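Local coordinates for cytochrome C-type biogenesis protein ccmF (Thermus thermophilus, PDB 6ZMQ), which binds heme b in the membrane and, as a cytochrome c heme lyase, probably takes part in attaching heme during cytochrome c maturation, at residues Leu417-Val422 against Leu468-Asn472; Phe279-Arg284 against Glu363-Leu367; Leu446-Phe452 against Ser463-Leu468. One frame throughout, in Å; residues are numbered along the deposited sequence.

Contact 1: Leu417-Val422 against Leu468-Asn472; sequences LLLMGV and LFLYN. With HEM (protoporphyrin IX containing Fe), chain B.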
loop_
_atom_site.group_PDB
_atom_site.type_symbol
_atom_site.label_atom_id
_atom_site.label_comp_id
_atom_site.label_asym_id
_atom_site.label_seq_id
_atom_site.Cartn_x
_atom_site.Cartn_y
_atom_site.Cartn_z
ATOM N N LEU A 417 -15.621 3.617 11.722
ATOM C CA LEU A 417 -16.755 3.897 10.844
ATOM C C LEU A 417 -17.819 4.739 11.530
ATOM O O LEU A 417 -18.559 5.455 10.852
ATOM C CB LEU A 417 -17.386 2.596 10.336
ATOM C CG LEU A 417 -16.745 1.875 9.159
ATOM C CD1 LEU A 417 -17.539 0.604 8.890
ATOM C CD2 LEU A 417 -16.570 2.721 7.894
ATOM N N LEU A 418 -17.885 4.697 12.862
ATOM C CA LEU A 418 -18.780 5.574 13.608
ATOM C C LEU A 418 -18.196 6.983 13.724
ATOM O O LEU A 418 -18.904 7.985 13.524
ATOM C CB LEU A 418 -19.039 4.963 14.990
ATOM C CG LEU A 418 -20.358 4.226 15.243
ATOM C CD1 LEU A 418 -20.330 3.526 16.590
ATOM C CD2 LEU A 418 -21.538 5.174 15.201
ATOM N N LEU A 419 -16.896 7.067 14.038
ATOM C CA LEU A 419 -16.250 8.353 14.294
ATOM C C LEU A 419 -16.116 9.181 13.023
ATOM O O LEU A 419 -16.192 10.416 13.072
ATOM C CB LEU A 419 -14.887 8.116 14.934
ATOM C CG LEU A 419 -14.963 8.009 16.455
ATOM C CD1 LEU A 419 -13.852 7.135 17.016
ATOM C CD2 LEU A 419 -14.907 9.390 17.057
ATOM N N MET A 420 -15.904 8.508 11.884
ATOM C CA MET A 420 -15.843 9.146 10.570
ATOM C C MET A 420 -17.135 9.864 10.212
ATOM O O MET A 420 -17.125 10.950 9.621
ATOM C CB MET A 420 -15.478 8.084 9.546
ATOM C CG MET A 420 -15.654 8.431 8.109
ATOM S SD MET A 420 -15.376 7.006 7.046
ATOM C CE MET A 420 -14.352 5.935 8.056
ATOM N N GLY A 421 -18.261 9.252 10.559
ATOM C CA GLY A 421 -19.529 9.937 10.406
ATOM C C GLY A 421 -19.724 11.067 11.399
ATOM O O GLY A 421 -20.166 12.158 11.026
ATOM N N VAL A 422 -19.417 10.828 12.678
ATOM C CA VAL A 422 -19.810 11.821 13.688
ATOM C C VAL A 422 -18.853 13.028 13.726
ATOM O O VAL A 422 -19.250 14.125 14.142
ATOM C CB VAL A 422 -19.976 11.145 15.074
ATOM C CG1 VAL A 422 -18.645 10.844 15.741
ATOM C CG2 VAL A 422 -20.894 11.972 15.998
ATOM N N LEU A 468 -24.413 0.737 10.243
ATOM C CA LEU A 468 -23.252 1.625 10.204
ATOM C C LEU A 468 -23.103 2.304 8.849
ATOM O O LEU A 468 -22.804 3.502 8.780
ATOM C CB LEU A 468 -21.981 0.847 10.528
ATOM C CG LEU A 468 -21.701 0.525 11.991
ATOM C CD1 LEU A 468 -20.307 -0.051 12.112
ATOM C CD2 LEU A 468 -21.874 1.759 12.847
ATOM N N PHE A 469 -23.317 1.552 7.764
ATOM C CA PHE A 469 -23.258 2.137 6.425
ATOM C C PHE A 469 -24.396 3.126 6.182
ATOM O O PHE A 469 -24.199 4.148 5.513
ATOM C CB PHE A 469 -23.284 1.039 5.369
ATOM C CG PHE A 469 -23.412 1.553 3.958
ATOM C CD1 PHE A 469 -22.322 2.174 3.347
ATOM C CD2 PHE A 469 -24.611 1.418 3.248
ATOM C CE1 PHE A 469 -22.405 2.659 2.057
ATOM C CE2 PHE A 469 -24.731 1.897 1.947
ATOM C CZ PHE A 469 -23.618 2.523 1.340
ATOM N N LEU A 470 -25.601 2.819 6.681
ATOM C CA LEU A 470 -26.733 3.731 6.505
ATOM C C LEU A 470 -26.543 5.009 7.312
ATOM O O LEU A 470 -26.826 6.111 6.823
ATOM C CB LEU A 470 -28.039 3.032 6.886
ATOM C CG LEU A 470 -28.707 2.328 5.704
ATOM C CD1 LEU A 470 -29.562 1.158 6.136
ATOM C CD2 LEU A 470 -29.541 3.331 4.907
ATOM N N TYR A 471 -26.021 4.871 8.534
ATOM C CA TYR A 471 -25.585 6.000 9.350
ATOM C C TYR A 471 -24.503 6.821 8.645
ATOM O O TYR A 471 -24.503 8.058 8.712
ATOM C CB TYR A 471 -25.071 5.442 10.682
ATOM C CG TYR A 471 -24.032 6.283 11.377
ATOM C CD1 TYR A 471 -24.400 7.435 12.053
ATOM C CD2 TYR A 471 -22.680 5.937 11.346
ATOM C CE1 TYR A 471 -23.463 8.219 12.684
ATOM C CE2 TYR A 471 -21.737 6.726 11.954
ATOM C CZ TYR A 471 -22.135 7.862 12.634
ATOM O OH TYR A 471 -21.202 8.643 13.267
ATOM N N ASN A 472 -23.581 6.143 7.947
ATOM C CA ASN A 472 -22.475 6.828 7.285
ATOM C C ASN A 472 -22.947 7.610 6.065
ATOM O O ASN A 472 -22.518 8.751 5.858
ATOM C CB ASN A 472 -21.397 5.822 6.885
ATOM C CG ASN A 472 -20.285 5.699 7.918
ATOM O OD1 ASN A 472 -19.864 6.687 8.505
ATOM N ND2 ASN A 472 -19.788 4.482 8.118
HETATM C CHA HEM B . -10.193 14.057 5.192
HETATM C CHB HEM B . -12.443 12.864 9.377
HETATM C CHC HEM B . -11.271 8.148 8.645
HETATM C CHD HEM B . -9.479 9.377 4.279
HETATM C C1A HEM B . -10.889 14.093 6.389
HETATM C C2A HEM B . -11.345 15.301 6.985
HETATM C C3A HEM B . -11.971 14.976 8.152
HETATM C C4A HEM B . -11.915 13.579 8.307
HETATM C CMA HEM B . -12.613 15.928 9.120
HETATM C CAA HEM B . -11.180 16.708 6.432
HETATM C CBA HEM B . -12.207 17.011 5.324
HETATM C CGA HEM B . -13.617 16.985 5.859
HETATM O O1A HEM B . -14.439 16.158 5.403
HETATM O O2A HEM B . -13.959 17.791 6.755
HETATM C C1B HEM B . -12.275 11.470 9.516
HETATM C C2B HEM B . -12.620 10.762 10.691
HETATM C C3B HEM B . -12.300 9.452 10.506
HETATM C C4B HEM B . -11.710 9.359 9.172
HETATM C CMB HEM B . -13.242 11.337 11.925
HETATM C CAB HEM B . -12.469 8.335 11.443
HETATM C CBB HEM B . -11.246 7.992 12.220
HETATM C C1C HEM B . -10.762 8.073 7.368
HETATM C C2C HEM B . -10.550 6.892 6.656
HETATM C C3C HEM B . -10.050 7.266 5.432
HETATM C C4C HEM B . -9.958 8.677 5.381
HETATM C CMC HEM B . -10.794 5.472 7.099
HETATM C CAC HEM B . -9.670 6.351 4.371
HETATM C CBC HEM B . -10.613 6.086 3.259
HETATM C C1D HEM B . -9.452 10.774 4.154
HETATM C C2D HEM B . -8.842 11.514 3.044
HETATM C C3D HEM B . -9.035 12.830 3.286
HETATM C C4D HEM B . -9.785 12.883 4.562
HETATM C CMD HEM B . -8.131 10.917 1.860
HETATM C CAD HEM B . -8.584 14.001 2.428
HETATM C CBD HEM B . -7.372 14.667 3.091
HETATM C CGD HEM B . -6.731 15.765 2.275
HETATM O O1D HEM B . -6.896 16.972 2.569
HETATM O O2D HEM B . -6.007 15.470 1.307
HETATM N NA HEM B . -11.239 13.058 7.236
HETATM N NB HEM B . -11.723 10.595 8.650
HETATM N NC HEM B . -10.434 9.140 6.577
HETATM N ND HEM B . -9.987 11.636 4.997
HETATM FE FE HEM B . -10.973 11.108 6.773
#

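Contact 2: Phe279-Arg284 against Glu363-Leu367; sequences FVQQTR and EGALL. With HEM (protoporphyrin IX containing Fe), chain B.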
loop_
_atom_site.group_PDB
_atom_site.type_symbol
_atom_site.label_atom_id
_atom_site.label_comp_id
_atom_site.label_asym_id
_atom_site.label_seq_id
_atom_site.Cartn_x
_atom_site.Cartn_y
_atom_site.Cartn_z
ATOM N N PHE A 279 -3.807 17.167 8.953
ATOM C CA PHE A 279 -4.892 18.085 8.608
ATOM C C PHE A 279 -5.275 18.951 9.808
ATOM O O PHE A 279 -5.477 20.121 9.625
ATOM C CB PHE A 279 -6.098 17.250 8.228
ATOM C CG PHE A 279 -7.330 18.088 8.160
ATOM C CD1 PHE A 279 -7.494 19.005 7.155
ATOM C CD2 PHE A 279 -8.271 18.032 9.152
ATOM C CE1 PHE A 279 -8.605 19.815 7.116
ATOM C CE2 PHE A 279 -9.379 18.846 9.110
ATOM C CZ PHE A 279 -9.552 19.730 8.088
ATOM N N VAL A 280 -5.349 18.405 11.009
ATOM C CA VAL A 280 -5.770 19.240 12.161
ATOM C C VAL A 280 -4.801 20.387 12.357
ATOM O O VAL A 280 -5.245 21.496 12.442
ATOM C CB VAL A 280 -5.880 18.440 13.458
ATOM C CG1 VAL A 280 -5.980 19.348 14.649
ATOM C CG2 VAL A 280 -7.069 17.532 13.403
ATOM N N GLN A 281 -3.515 20.111 12.415
ATOM C CA GLN A 281 -2.615 21.224 12.687
ATOM C C GLN A 281 -2.511 22.132 11.466
ATOM O O GLN A 281 -2.414 23.361 11.625
ATOM C CB GLN A 281 -1.245 20.769 13.198
ATOM C CG GLN A 281 -0.177 20.626 12.213
ATOM C CD GLN A 281 1.132 20.148 12.812
ATOM O OE1 GLN A 281 1.191 19.086 13.412
ATOM N NE2 GLN A 281 2.198 20.919 12.618
ATOM N N GLN A 282 -2.706 21.549 10.250
ATOM C CA GLN A 282 -2.839 22.297 8.991
ATOM C C GLN A 282 -3.959 23.314 9.083
ATOM O O GLN A 282 -3.866 24.419 8.540
ATOM C CB GLN A 282 -3.115 21.368 7.793
ATOM C CG GLN A 282 -1.953 20.609 7.152
ATOM C CD GLN A 282 -2.440 19.605 6.117
ATOM O OE1 GLN A 282 -3.416 19.851 5.409
ATOM N NE2 GLN A 282 -1.793 18.452 6.063
ATOM N N THR A 283 -5.020 22.955 9.792
ATOM C CA THR A 283 -6.108 23.887 9.988
ATOM C C THR A 283 -6.167 24.480 11.395
ATOM O O THR A 283 -6.984 25.383 11.621
ATOM C CB THR A 283 -7.431 23.215 9.613
ATOM O OG1 THR A 283 -7.460 21.877 10.120
ATOM C CG2 THR A 283 -7.574 23.174 8.094
ATOM N N ARG A 284 -5.374 24.002 12.373
ATOM C CA ARG A 284 -5.615 24.494 13.733
ATOM C C ARG A 284 -4.372 24.646 14.606
ATOM O O ARG A 284 -4.469 25.241 15.687
ATOM C CB ARG A 284 -6.618 23.577 14.463
ATOM C CG ARG A 284 -7.349 24.214 15.615
ATOM C CD ARG A 284 -8.833 24.200 15.364
ATOM N NE ARG A 284 -9.499 25.148 16.239
ATOM C CZ ARG A 284 -10.325 26.088 15.802
ATOM N NH1 ARG A 284 -10.594 26.183 14.506
ATOM N NH2 ARG A 284 -10.896 26.920 16.657
ATOM N N GLU A 363 -11.716 18.145 16.645
ATOM C CA GLU A 363 -10.350 17.768 17.015
ATOM C C GLU A 363 -10.325 16.540 17.917
ATOM O O GLU A 363 -9.456 15.673 17.768
ATOM C CB GLU A 363 -9.654 18.922 17.736
ATOM C CG GLU A 363 -9.447 20.157 16.917
ATOM C CD GLU A 363 -10.300 21.310 17.418
ATOM O OE1 GLU A 363 -11.539 21.144 17.450
ATOM O OE2 GLU A 363 -9.747 22.378 17.754
ATOM N N GLY A 364 -11.253 16.468 18.875
ATOM C CA GLY A 364 -11.313 15.315 19.762
ATOM C C GLY A 364 -11.750 14.051 19.049
ATOM O O GLY A 364 -11.245 12.958 19.331
ATOM N N ALA A 365 -12.683 14.190 18.102
ATOM C CA ALA A 365 -13.115 13.056 17.294
ATOM C C ALA A 365 -12.007 12.582 16.359
ATOM O O ALA A 365 -11.790 11.370 16.229
ATOM C CB ALA A 365 -14.373 13.425 16.510
ATOM N N LEU A 366 -11.272 13.518 15.730
ATOM C CA LEU A 366 -10.184 13.119 14.834
ATOM C C LEU A 366 -9.021 12.516 15.607
ATOM O O LEU A 366 -8.375 11.575 15.133
ATOM C CB LEU A 366 -9.661 14.288 13.990
ATOM C CG LEU A 366 -10.373 15.067 12.864
ATOM C CD1 LEU A 366 -9.368 15.542 11.804
ATOM C CD2 LEU A 366 -11.544 14.377 12.226
ATOM N N LEU A 367 -8.756 13.030 16.811
ATOM C CA LEU A 367 -7.655 12.526 17.621
ATOM C C LEU A 367 -7.988 11.163 18.211
ATOM O O LEU A 367 -7.109 10.297 18.292
ATOM C CB LEU A 367 -7.327 13.553 18.707
ATOM C CG LEU A 367 -6.081 13.570 19.602
ATOM C CD1 LEU A 367 -6.125 12.625 20.786
ATOM C CD2 LEU A 367 -4.869 13.261 18.730
HETATM C CHA HEM B . -10.193 14.057 5.192
HETATM C CHB HEM B . -12.443 12.864 9.377
HETATM C CHC HEM B . -11.271 8.148 8.645
HETATM C CHD HEM B . -9.479 9.377 4.279
HETATM C C1A HEM B . -10.889 14.093 6.389
HETATM C C2A HEM B . -11.345 15.301 6.985
HETATM C C3A HEM B . -11.971 14.976 8.152
HETATM C C4A HEM B . -11.915 13.579 8.307
HETATM C CMA HEM B . -12.613 15.928 9.120
HETATM C CAA HEM B . -11.180 16.708 6.432
HETATM C CBA HEM B . -12.207 17.011 5.324
HETATM C CGA HEM B . -13.617 16.985 5.859
HETATM O O1A HEM B . -14.439 16.158 5.403
HETATM O O2A HEM B . -13.959 17.791 6.755
HETATM C C1B HEM B . -12.275 11.470 9.516
HETATM C C2B HEM B . -12.620 10.762 10.691
HETATM C C3B HEM B . -12.300 9.452 10.506
HETATM C C4B HEM B . -11.710 9.359 9.172
HETATM C CMB HEM B . -13.242 11.337 11.925
HETATM C CAB HEM B . -12.469 8.335 11.443
HETATM C CBB HEM B . -11.246 7.992 12.220
HETATM C C1C HEM B . -10.762 8.073 7.368
HETATM C C2C HEM B . -10.550 6.892 6.656
HETATM C C3C HEM B . -10.050 7.266 5.432
HETATM C C4C HEM B . -9.958 8.677 5.381
HETATM C CMC HEM B . -10.794 5.472 7.099
HETATM C CAC HEM B . -9.670 6.351 4.371
HETATM C CBC HEM B . -10.613 6.086 3.259
HETATM C C1D HEM B . -9.452 10.774 4.154
HETATM C C2D HEM B . -8.842 11.514 3.044
HETATM C C3D HEM B . -9.035 12.830 3.286
HETATM C C4D HEM B . -9.785 12.883 4.562
HETATM C CMD HEM B . -8.131 10.917 1.860
HETATM C CAD HEM B . -8.584 14.001 2.428
HETATM C CBD HEM B . -7.372 14.667 3.091
HETATM C CGD HEM B . -6.731 15.765 2.275
HETATM O O1D HEM B . -6.896 16.972 2.569
HETATM O O2D HEM B . -6.007 15.470 1.307
HETATM N NA HEM B . -11.239 13.058 7.236
HETATM N NB HEM B . -11.723 10.595 8.650
HETATM N NC HEM B . -10.434 9.140 6.577
HETATM N ND HEM B . -9.987 11.636 4.997
HETATM FE FE HEM B . -10.973 11.108 6.773
#

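Contact 3: Leu446-Phe452 against Ser463-Leu468; sequences LALGTLF and SFALGL. With PTY (phosphatidylethanolamine), chain H.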
loop_
_atom_site.group_PDB
_atom_site.type_symbol
_atom_site.label_atom_id
_atom_site.label_comp_id
_atom_site.label_asym_id
_atom_site.label_seq_id
_atom_site.Cartn_x
_atom_site.Cartn_y
_atom_site.Cartn_z
ATOM N N LEU A 446 -28.908 4.793 11.862
ATOM C CA LEU A 446 -28.189 3.674 12.459
ATOM C C LEU A 446 -29.178 2.640 12.962
ATOM O O LEU A 446 -29.141 1.482 12.507
ATOM C CB LEU A 446 -27.310 4.183 13.612
ATOM C CG LEU A 446 -25.929 3.611 13.978
ATOM C CD1 LEU A 446 -25.317 4.393 15.163
ATOM C CD2 LEU A 446 -25.917 2.124 14.262
ATOM N N ALA A 447 -30.205 3.117 13.697
ATOM C CA ALA A 447 -31.185 2.220 14.296
ATOM C C ALA A 447 -32.015 1.548 13.222
ATOM O O ALA A 447 -32.223 0.321 13.294
ATOM C CB ALA A 447 -32.075 2.972 15.282
ATOM N N LEU A 448 -32.305 2.310 12.135
ATOM C CA LEU A 448 -33.088 1.803 11.009
ATOM C C LEU A 448 -32.409 0.605 10.392
ATOM O O LEU A 448 -33.005 -0.485 10.384
ATOM C CB LEU A 448 -33.283 2.879 9.936
ATOM C CG LEU A 448 -33.658 2.356 8.525
ATOM C CD1 LEU A 448 -35.065 1.734 8.394
ATOM C CD2 LEU A 448 -33.393 3.363 7.407
ATOM N N GLY A 449 -31.091 0.750 10.155
ATOM C CA GLY A 449 -30.342 -0.259 9.432
ATOM C C GLY A 449 -30.288 -1.560 10.191
ATOM O O GLY A 449 -30.559 -2.620 9.611
ATOM N N THR A 450 -30.181 -1.454 11.534
ATOM C CA THR A 450 -30.050 -2.648 12.359
ATOM C C THR A 450 -31.345 -3.445 12.343
ATOM O O THR A 450 -31.330 -4.633 11.984
ATOM C CB THR A 450 -29.642 -2.270 13.784
ATOM O OG1 THR A 450 -28.462 -1.461 13.734
ATOM C CG2 THR A 450 -29.353 -3.514 14.614
ATOM N N LEU A 451 -32.483 -2.753 12.510
ATOM C CA LEU A 451 -33.757 -3.460 12.499
ATOM C C LEU A 451 -34.114 -3.884 11.084
ATOM O O LEU A 451 -34.666 -4.977 10.888
ATOM C CB LEU A 451 -34.860 -2.613 13.137
ATOM C CG LEU A 451 -34.619 -2.105 14.566
ATOM C CD1 LEU A 451 -35.867 -1.426 15.133
ATOM C CD2 LEU A 451 -34.158 -3.235 15.488
ATOM N N PHE A 452 -33.663 -3.103 10.085
ATOM C CA PHE A 452 -33.921 -3.458 8.694
ATOM C C PHE A 452 -33.084 -4.657 8.295
ATOM O O PHE A 452 -33.451 -5.411 7.386
ATOM C CB PHE A 452 -33.647 -2.261 7.785
ATOM C CG PHE A 452 -33.979 -2.487 6.350
ATOM C CD1 PHE A 452 -35.179 -3.073 5.981
ATOM C CD2 PHE A 452 -33.096 -2.070 5.360
ATOM C CE1 PHE A 452 -35.479 -3.271 4.653
ATOM C CE2 PHE A 452 -33.395 -2.258 4.022
ATOM C CZ PHE A 452 -34.588 -2.858 3.670
ATOM N N SER A 463 -26.251 -7.065 10.194
ATOM C CA SER A 463 -27.292 -6.047 10.287
ATOM C C SER A 463 -26.789 -4.764 10.943
ATOM O O SER A 463 -27.186 -3.662 10.537
ATOM C CB SER A 463 -28.491 -6.600 11.049
ATOM O OG SER A 463 -28.105 -7.489 12.058
ATOM N N PHE A 464 -25.874 -4.879 11.910
ATOM C CA PHE A 464 -25.293 -3.688 12.512
ATOM C C PHE A 464 -24.327 -3.004 11.551
ATOM O O PHE A 464 -24.193 -1.778 11.569
ATOM C CB PHE A 464 -24.580 -4.045 13.815
ATOM C CG PHE A 464 -23.873 -2.881 14.434
ATOM C CD1 PHE A 464 -24.592 -1.766 14.832
ATOM C CD2 PHE A 464 -22.487 -2.855 14.521
ATOM C CE1 PHE A 464 -23.951 -0.669 15.372
ATOM C CE2 PHE A 464 -21.842 -1.756 15.048
ATOM C CZ PHE A 464 -22.577 -0.661 15.479
ATOM N N ALA A 465 -23.655 -3.778 10.696
ATOM C CA ALA A 465 -22.823 -3.183 9.652
ATOM C C ALA A 465 -23.660 -2.445 8.614
ATOM O O ALA A 465 -23.239 -1.397 8.102
ATOM C CB ALA A 465 -21.976 -4.261 8.989
ATOM N N LEU A 466 -24.839 -2.991 8.282
ATOM C CA LEU A 466 -25.811 -2.269 7.460
ATOM C C LEU A 466 -26.242 -0.968 8.130
ATOM O O LEU A 466 -26.365 0.072 7.463
ATOM C CB LEU A 466 -27.033 -3.150 7.195
ATOM C CG LEU A 466 -28.167 -2.570 6.340
ATOM C CD1 LEU A 466 -27.676 -2.007 5.008
ATOM C CD2 LEU A 466 -29.268 -3.598 6.127
ATOM N N GLY A 467 -26.463 -1.021 9.449
ATOM C CA GLY A 467 -26.777 0.180 10.208
ATOM C C GLY A 467 -25.662 1.209 10.185
ATOM O O GLY A 467 -25.914 2.412 10.068
ATOM N N LEU A 468 -24.413 0.737 10.243
ATOM C CA LEU A 468 -23.252 1.625 10.204
ATOM C C LEU A 468 -23.103 2.304 8.849
ATOM O O LEU A 468 -22.804 3.502 8.780
ATOM C CB LEU A 468 -21.981 0.847 10.528
ATOM C CG LEU A 468 -21.701 0.525 11.991
ATOM C CD1 LEU A 468 -20.307 -0.051 12.112
ATOM C CD2 LEU A 468 -21.874 1.759 12.847
HETATM C C1 PTY H . -18.511 -12.438 12.251
HETATM C C2 PTY H . -16.633 -11.205 18.701
HETATM C C3 PTY H . -17.962 -11.904 18.416
HETATM O O4 PTY H . -17.617 -11.996 11.271
HETATM C C5 PTY H . -19.909 -11.696 14.186
HETATM C C6 PTY H . -18.937 -11.241 13.100
HETATM O O7 PTY H . -19.544 -10.273 12.291
HETATM C C8 PTY H . -18.823 -9.075 12.236
HETATM O O10 PTY H . -18.269 -8.763 11.232
HETATM C C11 PTY H . -18.738 -8.192 13.483
HETATM C C12 PTY H . -19.409 -6.838 13.258
HETATM C C13 PTY H . -20.038 -6.381 14.576
HETATM C C14 PTY H . -18.949 -5.893 15.533
HETATM C C15 PTY H . -19.572 -5.356 16.820
HETATM C C16 PTY H . -19.473 -3.829 16.903
HETATM C C17 PTY H . -20.355 -3.347 18.060
HETATM C C18 PTY H . -20.255 -1.835 18.288
HETATM C C19 PTY H . -21.415 -1.401 19.193
HETATM C C20 PTY H . -21.804 0.072 19.013
HETATM C C21 PTY H . -23.221 0.292 19.557
HETATM C C22 PTY H . -23.225 1.246 20.757
HETATM C C23 PTY H . -24.662 1.564 21.188
HETATM C C24 PTY H . -24.699 2.856 22.008
HETATM C C25 PTY H . -26.127 3.395 22.072
HETATM C C26 PTY H . -26.082 4.918 21.966
HETATM C C27 PTY H . -26.377 5.529 23.334
HETATM C C28 PTY H . -25.767 6.927 23.406
HETATM C C29 PTY H . -24.247 6.797 23.475
HETATM C C30 PTY H . -16.493 -12.811 11.096
HETATM C C31 PTY H . -15.162 -12.208 10.646
HETATM O O30 PTY H . -16.569 -13.977 11.288
HETATM C C32 PTY H . -15.202 -10.685 10.763
HETATM C C33 PTY H . -13.842 -10.105 10.376
HETATM C C34 PTY H . -13.685 -8.724 11.007
HETATM C C35 PTY H . -14.604 -7.735 10.295
HETATM C C36 PTY H . -13.781 -6.538 9.830
HETATM C C37 PTY H . -14.641 -5.276 9.848
HETATM C C38 PTY H . -13.744 -4.108 9.457
HETATM C C39 PTY H . -14.586 -3.000 8.839
HETATM C C40 PTY H . -13.693 -2.099 7.994
HETATM C C41 PTY H . -14.048 -0.650 8.325
HETATM C C42 PTY H . -13.295 0.297 7.396
HETATM C C43 PTY H . -11.812 0.256 7.753
HETATM C C44 PTY H . -11.083 1.445 7.129
HETATM P P1 PTY H . -19.311 -12.946 16.436
HETATM O O11 PTY H . -18.245 -11.845 17.044
HETATM O O12 PTY H . -20.679 -12.702 17.025
HETATM O O13 PTY H . -18.862 -14.332 16.823
HETATM O O14 PTY H . -19.388 -12.845 14.791
HETATM N N1 PTY H . -16.459 -11.004 20.131
#

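Contact 1: Leu417-Val422 against Leu468-Asn472
The last turns of helix 402-422 run alongside the middle of helix 460-484 in nearly the same direction: the two short segments make an angle of 16°, and their axes approach to 9.5 Å. The backbones draw closest at the C-terminal end, where Gly421 CA lies 5.3 Å from Asn472 CA; at the other end Leu418 CA and Leu468 CA are 6.9 Å apart. A CB on Gly421 would run into the Tyr471 ring, so the bare backbone here makes room for the tyrosine. Tyr471 reaches across the interface, and its OH donates a very short hydrogen bond, 2.4 Å, to Leu418 O. Leu418 O also accepts the helical hydrogen bond from Val422 N, at 3.0 Å. Leu418 CD2 sits over one face of the ring in a CH-pi contact, 4.0 Å from the centroid. Leucines continue the seam, with Leu418 CG 3.8 Å from Leu468 CD2 and Leu417 CD1 4.3 Å from Leu468 CD1. On the heme side, Met420 N comes within 3.5 Å of CAB and Leu419 O within 3.3 Å of CMB, both atoms of the heme. Leu417 also touches a bound phosphatidylethanolamine. The chemistry is thus that of a buried transmembrane helix pair, mostly apolar, in which the phenol finds its acceptor in a carbonyl already bonded within helix 402-422, directly behind the wall of the heme pocket.

Contact 2: Phe279-Arg284 against Glu363-Leu367
This is a small, mostly buried helix-helix contact at the edge of the heme pocket, joining the C-terminal end of helix 266-284 to the start of helix 362-384. The short segments run roughly antiparallel, at 158°, and their axes come no nearer than 11.3 Å, so side chains rather than backbones bridge the gap; 214 Å² is buried. Leu366 makes both apolar side-chain contacts: its CD1 lies 3.4 Å from Val280 CG2 and 3.8 Å from Phe279 CD2, at the edge of the phenyl ring. Val280 also packs against the aliphatic part of Glu363, with CG1 4.2 Å from Glu363 CG.

Both Phe279 and Leu366 line the heme b site. Leu366 CD2 approaches the heme meso carbon CHB to 3.3 Å, while the Phe279 ring lays a face against the propionate carbon CAA, with CZ 3.8 Å from it. Helix 266-284 also carries His276, an axial ligand of the iron, and Phe279 follows it by about one helical turn, next to Arg502 of the same site. The contact therefore brings together the Cytochrome C assembly protein region and the CcmF C-terminal region of the sequence, both of which contribute to this one pocket.

Away from the heme the pairing turns polar. Arg284 NE forms a salt bridge with Glu363 OE2 at 3.2 Å, between exposed Arg284 and buried Glu363, whereas Glu363 OE1 accepts a hydrogen bond from the backbone N of Arg429.

Contact 3: Leu446-Phe452 against Ser463-Leu468
Two glycines facing each other mark this as a close glycine-glycine crossing of neighbouring transmembrane helices, 439-454 and 460-484, joined by a short connection. The segments run antiparallel at 151° with their axes only 6.8 Å apart, and Gly449 CA lies 3.7 Å from Gly467 CA. A CB on either residue would clash with the opposite backbone. Such proximity lets CA-H groups meet carbonyl oxygens: Leu446 CA is 3.5 Å from Gly467 O, and Thr450 CA is 3.5 Å from Ser463 O. Thr450 OG1 turns back on its own helix, donating to Leu446 O at 3.3 Å. Larger side chains pack around the crossing, Leu446 CD2 against Phe464 CE1 at 3.6 Å and Phe452 CD2 against Leu466 CD2 at 4.2 Å. Phe464 also meets a lipid chain, its CE2 3.6 Å from C18 of the phosphatidylethanolamine. Ser463 and Gly467, four residues apart, give helix 460-484 a small-xxx-small (Ser-xxx-Gly) spacing that, as in other closely packed transmembrane helix pairs, lets the backbones meet.

In the fold
Helix 460-484 ties contacts 1 and 3 together. They share Leu468, their centres are 11 Å apart, and Leu446 packs on both Leu418 and Tyr471, with Leu446 CD1 3.9 Å from Leu418 CD2. Contact 2 lies on the other side of helix 402-422, its centre 18 Å from that of contact 1; the two meet where Leu419 CD2 is 3.8 Å from Ala365 O, and both touch the heme. Contact 3 stands farther out, its Leu468 side chain about 12 Å from the heme, and does not touch contact 2, whose nearest atoms are about 14 Å away. Contacts 1 and 3 also border one phosphatidylethanolamine pocket, through Leu417 and Phe464.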